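Local atomic coordinates of 50S ribosomal protein L16 arginine hydroxylase (Escherichia coli, PDB entry 4CCL), a protein that hydroxylates a specific arginine of ribosomal protein uL16 at carbon 3, using ferrous iron, 2-oxoglutarate and molecular oxygen, and works as a homodimer. Residues R208-G213 with Q266-F271; N226-P231 with D248-M253. All coordinates share one frame; numbering follows the deposited sequence.

Contact 1 (R208-G213 with Q266-F271); sequences RELISG and QWFGEF. With SO4 (sulfate ion), chain I.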
loop_
_atom_site.group_PDB
_atom_site.type_symbol
_atom_site.label_atom_id
_atom_site.label_comp_id
_atom_site.label_asym_id
_atom_site.label_seq_id
_atom_site.Cartn_x
_atom_site.Cartn_y
_atom_site.Cartn_z
ATOM N N ARG B 208 4.490 -9.345 2.107
ATOM C CA ARG B 208 4.283 -8.362 1.053
ATOM C C ARG B 208 2.801 -8.178 0.728
ATOM O O ARG B 208 2.288 -7.053 0.732
ATOM C CB ARG B 208 5.075 -8.786 -0.191
ATOM C CG ARG B 208 4.563 -8.234 -1.506
ATOM C CD ARG B 208 5.613 -8.337 -2.613
ATOM N NE ARG B 208 5.857 -9.707 -3.062
ATOM C CZ ARG B 208 6.961 -10.403 -2.799
ATOM N NH1 ARG B 208 7.938 -9.865 -2.081
ATOM N NH2 ARG B 208 7.091 -11.639 -3.259
ATOM N N GLU B 209 2.116 -9.290 0.475
ATOM C CA GLU B 209 0.688 -9.278 0.158
ATOM C C GLU B 209 -0.164 -8.742 1.305
ATOM O O GLU B 209 -1.168 -8.055 1.084
ATOM C CB GLU B 209 0.222 -10.682 -0.244
ATOM C CG GLU B 209 0.516 -11.017 -1.698
ATOM C CD GLU B 209 0.764 -12.495 -1.939
ATOM O OE1 GLU B 209 0.424 -13.318 -1.062
ATOM O OE2 GLU B 209 1.313 -12.832 -3.009
ATOM N N LEU B 210 0.276 -9.009 2.531
ATOM C CA LEU B 210 -0.477 -8.621 3.713
ATOM C C LEU B 210 -0.375 -7.114 3.848
ATOM O O LEU B 210 -1.381 -6.412 3.780
ATOM C CB LEU B 210 0.076 -9.292 4.977
ATOM C CG LEU B 210 -0.128 -10.794 5.182
ATOM C CD1 LEU B 210 0.591 -11.252 6.442
ATOM C CD2 LEU B 210 -1.605 -11.126 5.259
ATOM N N ILE B 211 0.842 -6.626 4.057
ATOM C CA ILE B 211 1.080 -5.192 4.191
ATOM C C ILE B 211 0.526 -4.369 3.013
ATOM O O ILE B 211 -0.025 -3.283 3.222
ATOM C CB ILE B 211 2.577 -4.892 4.471
ATOM C CG1 ILE B 211 2.760 -3.491 5.067
ATOM C CG2 ILE B 211 3.422 -5.106 3.220
ATOM C CD1 ILE B 211 4.125 -3.272 5.698
ATOM N N SER B 212 0.629 -4.897 1.792
ATOM C CA SER B 212 0.048 -4.215 0.633
ATOM C C SER B 212 -1.475 -4.129 0.733
ATOM O O SER B 212 -2.059 -3.038 0.635
ATOM C CB SER B 212 0.431 -4.918 -0.670
ATOM O OG SER B 212 -0.143 -4.260 -1.784
ATOM N N GLY B 213 -2.108 -5.285 0.930
ATOM C CA GLY B 213 -3.552 -5.348 1.072
ATOM C C GLY B 213 -4.089 -4.419 2.144
ATOM O O GLY B 213 -5.014 -3.643 1.894
ATOM N N GLN B 266 -10.980 -6.896 10.445
ATOM C CA GLN B 266 -11.981 -6.580 9.441
ATOM C C GLN B 266 -11.371 -6.663 8.050
ATOM O O GLN B 266 -11.940 -7.298 7.152
ATOM C CB GLN B 266 -12.559 -5.188 9.694
ATOM C CG GLN B 266 -13.893 -4.931 9.031
ATOM C CD GLN B 266 -14.881 -4.289 9.982
ATOM O OE1 GLN B 266 -14.916 -4.617 11.168
ATOM N NE2 GLN B 266 -15.684 -3.363 9.471
ATOM N N TRP B 267 -10.207 -6.038 7.871
ATOM C CA TRP B 267 -9.529 -6.119 6.580
ATOM C C TRP B 267 -9.259 -7.555 6.170
ATOM O O TRP B 267 -9.572 -7.945 5.047
ATOM C CB TRP B 267 -8.198 -5.375 6.555
ATOM C CG TRP B 267 -7.363 -5.846 5.391
ATOM C CD1 TRP B 267 -7.610 -5.623 4.064
ATOM C CD2 TRP B 267 -6.182 -6.653 5.444
ATOM N NE1 TRP B 267 -6.648 -6.224 3.293
ATOM C CE2 TRP B 267 -5.753 -6.868 4.120
ATOM C CE3 TRP B 267 -5.431 -7.213 6.487
ATOM C CZ2 TRP B 267 -4.620 -7.609 3.803
ATOM C CZ3 TRP B 267 -4.303 -7.951 6.172
ATOM C CH2 TRP B 267 -3.909 -8.141 4.843
ATOM N N PHE B 268 -8.652 -8.329 7.065
ATOM C CA PHE B 268 -8.308 -9.707 6.738
ATOM C C PHE B 268 -9.564 -10.517 6.473
ATOM O O PHE B 268 -9.566 -11.407 5.625
ATOM C CB PHE B 268 -7.467 -10.364 7.832
ATOM C CG PHE B 268 -6.828 -11.651 7.400
ATOM C CD1 PHE B 268 -5.711 -11.638 6.585
ATOM C CD2 PHE B 268 -7.346 -12.871 7.801
ATOM C CE1 PHE B 268 -5.119 -12.814 6.180
ATOM C CE2 PHE B 268 -6.757 -14.051 7.400
ATOM C CZ PHE B 268 -5.641 -14.022 6.587
ATOM N N GLY B 269 -10.628 -10.192 7.199
ATOM C CA GLY B 269 -11.917 -10.815 6.980
ATOM C C GLY B 269 -12.386 -10.588 5.557
ATOM O O GLY B 269 -12.792 -11.530 4.875
ATOM N N GLU B 270 -12.307 -9.341 5.101
ATOM C CA GLU B 270 -12.739 -8.995 3.747
ATOM C C GLU B 270 -11.814 -9.563 2.659
ATOM O O GLU B 270 -12.255 -9.850 1.546
ATOM C CB GLU B 270 -12.867 -7.475 3.598
ATOM C CG GLU B 270 -13.924 -6.846 4.503
ATOM C CD GLU B 270 -14.052 -5.347 4.308
ATOM O OE1 GLU B 270 -13.468 -4.817 3.340
ATOM O OE2 GLU B 270 -14.737 -4.697 5.127
ATOM N N PHE B 271 -10.535 -9.723 2.987
ATOM C CA PHE B 271 -9.534 -10.204 2.034
ATOM C C PHE B 271 -9.652 -11.712 1.852
ATOM O O PHE B 271 -10.011 -12.192 0.777
ATOM C CB PHE B 271 -8.128 -9.818 2.525
ATOM C CG PHE B 271 -6.985 -10.448 1.755
ATOM C CD1 PHE B 271 -7.085 -10.742 0.401
ATOM C CD2 PHE B 271 -5.794 -10.733 2.404
ATOM C CE1 PHE B 271 -6.022 -11.316 -0.280
ATOM C CE2 PHE B 271 -4.728 -11.304 1.726
ATOM C CZ PHE B 271 -4.842 -11.596 0.385
HETATM S S SO4 I . 10.725 -12.639 -3.583
HETATM O O1 SO4 I . 10.543 -13.977 -3.028
HETATM O O2 SO4 I . 12.151 -12.333 -3.657
HETATM O O3 SO4 I . 10.145 -12.581 -4.923
HETATM O O4 SO4 I . 10.059 -11.663 -2.726
#
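W267 reaches from helix 263-272 onto the backbone of L210 and G213 on helix 207-220, within the helical region through which ribosomal oxygenases dimerise. The two segment axes cross at 112° and come no closer than 11.2 Å, a separation spanned by one large side chain. The indole CG lies anti to the backbone N (chi1 162°), and the six-membered ring carries CH2 to 3.2 Å from L210 O. Further along the indole, NE1 lies 3.3 Å from G213 C; because G213 has no side chain, the indole can lie against its backbone. NE1 is near G213 O, but the angle is too poor for a hydrogen bond. L210 crosses W267 at about a right angle, its CD2 3.8 Å from CH2, and the same methyl meets the edge of the F268 ring at CE1, 4.0 Å away. F271 CB lies over one face of the indole, toward its rim, and Y217 meets it from helix 207-220. An alanine in place of W267 would probably open a gap between the helices, leaving L210 CD2 and the G213 backbone without the indole against them. Beyond this close-packed part the contact thins: E209 stays at its margin, and R208 takes no part, packing on L219 of the second subunit and binding a sulfate ion, probably from the crystallisation liquor, whose O4 takes hydrogen bonds from NH1 (2.9 Å) and NH2 (3.0 Å).

Contact 2 (N226-P231 with D248-M253); sequences NYYSDP and DKLREM
K249 lays the end of its side chain over one face of the Y228 ring, NZ standing 4.0 Å from the ring centroid and 22° off the normal, offset toward the rim. It is a cation-pi contact, and K249 CE lies 3.5 Å from Y228 CE2. NZ also points at S229 O, but the modelled separation is so short that its geometry is doubtful. L250 crosses the ring at about a right angle, its CD2 3.6 Å from Y228 CD2. The edge of the same ring is met by the selenium of selenomethionine M253, 5.3 Å from the centroid and 82° off the normal, a Met-aromatic contact. Y228 takes the largest share of an irregular loop's packing on helix 244-258, in the helical dimerisation region of this ribosomal oxygenase. The second subunit completes the setting: its W106 meets Y228 edge-to-face, and its R107 forms a salt bridge with D230. The bend of M253 at chi3 (65°) brings CE to 3.6 Å from N226 O. N226 OD1 is hydrogen-bonded to T207 OG1 of the second subunit, while ND2 gives a weak hydrogen bond to a water that also lies 3.1 Å from M253 O.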
loop_
_atom_site.group_PDB
_atom_site.type_symbol
_atom_site.label_atom_id
_atom_site.label_comp_id
_atom_site.label_asym_id
_atom_site.label_seq_id
_atom_site.Cartn_x
_atom_site.Cartn_y
_atom_site.Cartn_z
ATOM N N ASN B 226 -4.284 10.334 11.392
ATOM C CA ASN B 226 -3.643 11.093 12.459
ATOM C C ASN B 226 -2.211 11.488 12.109
ATOM O O ASN B 226 -1.391 10.644 11.756
ATOM C CB ASN B 226 -3.668 10.301 13.767
ATOM C CG ASN B 226 -2.897 9.000 13.673
ATOM O OD1 ASN B 226 -2.964 8.295 12.666
ATOM N ND2 ASN B 226 -2.147 8.682 14.720
ATOM N N TYR B 227 -1.919 12.779 12.204
ATOM C CA TYR B 227 -0.606 13.301 11.836
ATOM C C TYR B 227 0.446 13.181 12.934
ATOM O O TYR B 227 0.127 13.238 14.120
ATOM C CB TYR B 227 -0.721 14.750 11.364
ATOM C CG TYR B 227 -1.374 14.873 10.012
ATOM C CD1 TYR B 227 -2.752 14.809 9.880
ATOM C CD2 TYR B 227 -0.613 15.033 8.864
ATOM C CE1 TYR B 227 -3.357 14.913 8.644
ATOM C CE2 TYR B 227 -1.208 15.139 7.624
ATOM C CZ TYR B 227 -2.581 15.080 7.521
ATOM O OH TYR B 227 -3.181 15.185 6.289
ATOM N N TYR B 228 1.695 12.985 12.520
ATOM C CA TYR B 228 2.837 13.057 13.420
ATOM C C TYR B 228 2.823 14.415 14.112
ATOM O O TYR B 228 2.562 15.436 13.475
ATOM C CB TYR B 228 4.138 12.871 12.629
ATOM C CG TYR B 228 5.410 13.061 13.434
ATOM C CD1 TYR B 228 5.977 14.324 13.593
ATOM C CD2 TYR B 228 6.055 11.977 14.017
ATOM C CE1 TYR B 228 7.137 14.501 14.322
ATOM C CE2 TYR B 228 7.220 12.146 14.748
ATOM C CZ TYR B 228 7.755 13.409 14.897
ATOM O OH TYR B 228 8.913 13.584 15.620
ATOM N N SER B 229 3.093 14.427 15.412
ATOM C CA SER B 229 3.058 15.663 16.186
ATOM C C SER B 229 4.221 15.730 17.169
ATOM O O SER B 229 4.582 14.726 17.784
ATOM C CB SER B 229 1.730 15.790 16.933
ATOM O OG SER B 229 1.645 14.845 17.984
ATOM N N ASP B 230 4.810 16.914 17.305
ATOM C CA ASP B 230 5.991 17.081 18.147
ATOM C C ASP B 230 6.011 18.394 18.935
ATOM O O ASP B 230 6.843 19.259 18.674
ATOM C CB ASP B 230 7.256 16.955 17.294
ATOM C CG ASP B 230 7.211 17.827 16.052
ATOM O OD1 ASP B 230 6.165 18.465 15.807
ATOM O OD2 ASP B 230 8.218 17.863 15.314
ATOM N N PRO B 231 5.101 18.541 19.911
ATOM C CA PRO B 231 5.093 19.744 20.754
ATOM C C PRO B 231 6.346 19.790 21.620
ATOM O O PRO B 231 6.804 20.847 22.048
ATOM C CB PRO B 231 3.857 19.540 21.634
ATOM C CG PRO B 231 3.680 18.055 21.698
ATOM C CD PRO B 231 4.101 17.549 20.346
ATOM N N ASP B 248 11.460 6.305 15.609
ATOM C CA ASP B 248 10.732 5.411 16.499
ATOM C C ASP B 248 9.270 5.814 16.635
ATOM O O ASP B 248 8.389 4.960 16.598
ATOM C CB ASP B 248 11.391 5.358 17.882
ATOM C CG ASP B 248 12.666 4.539 17.890
ATOM O OD1 ASP B 248 12.836 3.694 16.984
ATOM O OD2 ASP B 248 13.491 4.738 18.807
ATOM N N LYS B 249 9.016 7.109 16.795
ATOM C CA LYS B 249 7.647 7.603 16.895
ATOM C C LYS B 249 6.897 7.298 15.599
ATOM O O LYS B 249 5.791 6.732 15.616
ATOM C CB LYS B 249 7.646 9.108 17.186
ATOM C CG LYS B 249 6.368 9.621 17.829
ATOM C CD LYS B 249 6.654 10.720 18.846
ATOM C CE LYS B 249 6.592 12.105 18.221
ATOM N NZ LYS B 249 5.197 12.496 17.872
ATOM N N LEU B 250 7.529 7.654 14.483
ATOM C CA LEU B 250 6.972 7.437 13.151
ATOM C C LEU B 250 6.555 5.986 12.907
ATOM O O LEU B 250 5.436 5.724 12.467
ATOM C CB LEU B 250 7.968 7.889 12.082
ATOM C CG LEU B 250 8.160 9.401 11.937
ATOM C CD1 LEU B 250 9.501 9.716 11.292
ATOM C CD2 LEU B 250 7.021 10.015 11.134
ATOM N N ARG B 251 7.453 5.045 13.194
ATOM C CA ARG B 251 7.142 3.625 13.037
ATOM C C ARG B 251 6.078 3.166 14.033
ATOM O O ARG B 251 5.206 2.338 13.714
ATOM C CB ARG B 251 8.413 2.777 13.163
ATOM C CG ARG B 251 8.258 1.523 14.002
ATOM C CD ARG B 251 9.380 0.542 13.721
ATOM N NE ARG B 251 10.663 1.208 13.521
ATOM C CZ ARG B 251 11.518 1.497 14.495
ATOM N NH1 ARG B 251 11.230 1.185 15.751
ATOM N NH2 ARG B 251 12.662 2.103 14.208
ATOM N N GLU B 252 6.148 3.728 15.236
ATOM C CA GLU B 252 5.219 3.385 16.300
ATOM C C GLU B 252 3.804 3.728 15.870
ATOM O O GLU B 252 2.849 3.052 16.256
ATOM C CB GLU B 252 5.587 4.111 17.595
ATOM C CG GLU B 252 5.113 3.411 18.853
ATOM C CD GLU B 252 5.617 1.981 18.953
ATOM O OE1 GLU B 252 6.771 1.714 18.547
ATOM O OE2 GLU B 252 4.851 1.121 19.436
HETATM N N MSE B 253 3.675 4.776 15.063
HETATM C CA MSE B 253 2.383 5.087 14.455
HETATM C C MSE B 253 1.844 3.920 13.618
HETATM O O MSE B 253 0.700 3.495 13.800
HETATM C CB MSE B 253 2.465 6.367 13.622
HETATM C CG MSE B 253 2.471 7.633 14.463
HETATM SE SE MSE B 253 3.239 9.184 13.565
HETATM C CE MSE B 253 1.952 9.416 12.127
HETATM O O HOH W 1 -1.763 5.359 14.057
#

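How the contacts relate
Contacts 1 and 2 lie in the helices and connecting loop that follow the last sheet strand, 195-202, their centres 23 Å apart and their nearest atoms about 10 Å apart. Contact 2 is nested within the chain loop that contact 1 closes: helix 207-220 leads to the loop holding 226-231, then come helix 244-258 and helix 263-272. The second subunit joins them where they do not touch directly, since F268 of contact 1 packs on L250 of the other copy, and L250 of contact 2 on its F268. Both contacts therefore belong to the homodimer interface, away from the annotated metal and substrate sites.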